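AvrRxo1-ORF1 (Xanthomonas oryzae pv. oryzicola, PDB 4Z8Q) is a type III effector with a zeta-toxin-like kinase fold that probably phosphorylates a small-molecule substrate and is bound by its partner AvrRxo1-ORF2. Local coordinates at the interface of chains A and B. Sequence-based numbering; all coordinates share one arbitrary frame. Chains: chain A, AvrRxo1-ORF1; chain B, AvrRxo1-ORF2.

The interface of chains A and B. Residues chain A 123, 206-209, 212, 330; chain B 97-98.
B:Trp97, the penultimate residue of AvrRxo1-ORF2, lays one face of its indole on A:Pro208 and A:Pro209 and carries most of the surface hidden in this patch. Two C-H groups of the prolines meet the face in CH-pi contacts. A:Pro209 CD, the ring carbon next to the proline nitrogen, points at the five-membered ring from 3.3 Å above the plane, displaced toward the rim. On the same face A:Pro208 CA stands over the six-membered ring, 3.7 Å from its centroid, so the two prolines divide the bicycle between them.

Apolar packing completes the grip at both ends of the indole. A:Val212 CG2 meets CB of B:Trp97 at 3.6 Å and also touches CD1, the two side chains crossing at about a right angle. From the opposite side of the indole, over the outer edge of the six-membered ring, A:Ser123 CB approaches CH2 of B:Trp97 at 3.7 Å.

Two oxygens also come up against the benzo ring from the proline side. A:Ser330 OG lies 3.3 Å from CZ2 of B:Trp97, and the backbone carbonyl oxygen of A:Arg207 3.4 Å from CH2. The serine hydroxyl donates to that same carbonyl, OG to O 2.5 Å, approaching the oxygen almost end-on, with a C=O...OG angle of 161°, which ties helix 322-331 to the proline segment beneath the indole. On A:Val212, CG1, anti to the backbone N (chi1 170°), faces the backbone O of the terminal B:Ser98, a doubtful contact because that residue is poorly ordered.

The C-terminal tail of AvrRxo1-ORF2, just after helix 84-95, enters a pocket of AvrRxo1-ORF1 built from the loop before helix 210-222, the first turn of that helix, the start of helix 123-141 and the end of helix 322-331.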
loop_
_atom_site.group_PDB
_atom_site.type_symbol
_atom_site.label_atom_id
_atom_site.label_comp_id
_atom_site.label_asym_id
_atom_site.label_seq_id
_atom_site.Cartn_x
_atom_site.Cartn_y
_atom_site.Cartn_z
ATOM N N SER A 123 32.021 14.202 4.012
ATOM C CA SER A 123 31.036 14.947 3.242
ATOM C C SER A 123 30.320 15.946 4.130
ATOM O O SER A 123 30.084 17.084 3.730
ATOM C CB SER A 123 30.027 14.001 2.585
ATOM O OG SER A 123 30.561 13.503 1.380
ATOM N N PRO A 206 27.425 11.315 -3.616
ATOM C CA PRO A 206 27.255 11.283 -2.162
ATOM C C PRO A 206 26.681 9.971 -1.657
ATOM O O PRO A 206 25.939 9.273 -2.371
ATOM C CB PRO A 206 26.264 12.437 -1.878
ATOM C CG PRO A 206 25.674 12.812 -3.205
ATOM C CD PRO A 206 26.734 12.463 -4.231
ATOM N N ARG A 207 27.020 9.656 -0.412
ATOM C CA ARG A 207 26.517 8.475 0.273
ATOM C C ARG A 207 25.763 8.903 1.541
ATOM O O ARG A 207 26.278 8.766 2.645
ATOM C CB ARG A 207 27.689 7.536 0.609
ATOM C CG ARG A 207 28.258 6.820 -0.617
ATOM C CD ARG A 207 29.691 6.302 -0.415
ATOM N NE ARG A 207 30.662 7.387 -0.238
ATOM C CZ ARG A 207 31.232 7.693 0.927
ATOM N NH1 ARG A 207 30.925 6.990 2.011
ATOM N NH2 ARG A 207 32.109 8.692 1.010
ATOM N N PRO A 208 24.532 9.427 1.382
ATOM C CA PRO A 208 23.752 9.922 2.520
ATOM C C PRO A 208 23.233 8.783 3.366
ATOM O O PRO A 208 23.112 7.650 2.876
ATOM C CB PRO A 208 22.562 10.614 1.852
ATOM C CG PRO A 208 22.404 9.893 0.546
ATOM C CD PRO A 208 23.825 9.652 0.109
ATOM N N PRO A 209 22.940 9.065 4.638
ATOM C CA PRO A 209 22.360 8.041 5.501
ATOM C C PRO A 209 20.870 7.921 5.247
ATOM O O PRO A 209 20.280 8.736 4.509
ATOM C CB PRO A 209 22.609 8.598 6.906
ATOM C CG PRO A 209 22.557 10.081 6.715
ATOM C CD PRO A 209 23.219 10.319 5.368
ATOM N N VAL A 212 17.972 10.785 5.137
ATOM C CA VAL A 212 18.055 11.701 4.003
ATOM C C VAL A 212 17.269 11.106 2.833
ATOM O O VAL A 212 16.483 11.785 2.159
ATOM C CB VAL A 212 19.531 11.916 3.577
ATOM C CG1 VAL A 212 19.627 12.678 2.241
ATOM C CG2 VAL A 212 20.286 12.661 4.673
ATOM N N SER A 330 27.718 5.378 4.801
ATOM C CA SER A 330 27.871 6.822 4.763
ATOM C C SER A 330 29.139 7.285 5.483
ATOM O O SER A 330 29.744 8.294 5.112
ATOM C CB SER A 330 26.675 7.488 5.435
ATOM O OG SER A 330 26.657 8.872 5.121
ATOM N N TRP B 97 23.146 17.079 4.517
ATOM C CA TRP B 97 23.136 16.468 3.194
ATOM C C TRP B 97 22.214 17.216 2.246
ATOM O O TRP B 97 21.489 18.124 2.650
ATOM C CB TRP B 97 22.723 14.995 3.284
ATOM C CG TRP B 97 23.656 14.217 4.132
ATOM C CD1 TRP B 97 23.615 14.099 5.490
ATOM C CD2 TRP B 97 24.810 13.477 3.698
ATOM N NE1 TRP B 97 24.662 13.319 5.926
ATOM C CE2 TRP B 97 25.410 12.931 4.846
ATOM C CE3 TRP B 97 25.383 13.220 2.445
ATOM C CZ2 TRP B 97 26.558 12.133 4.784
ATOM C CZ3 TRP B 97 26.519 12.439 2.386
ATOM C CH2 TRP B 97 27.092 11.895 3.547
ATOM N N SER B 98 22.254 16.846 0.976
ATOM C CA SER B 98 21.323 17.421 0.016
ATOM C C SER B 98 20.386 16.339 -0.500
ATOM O O SER B 98 20.258 15.282 0.125
ATOM C CB SER B 98 22.067 18.107 -1.135
ATOM O OG SER B 98 22.332 19.465 -0.815
#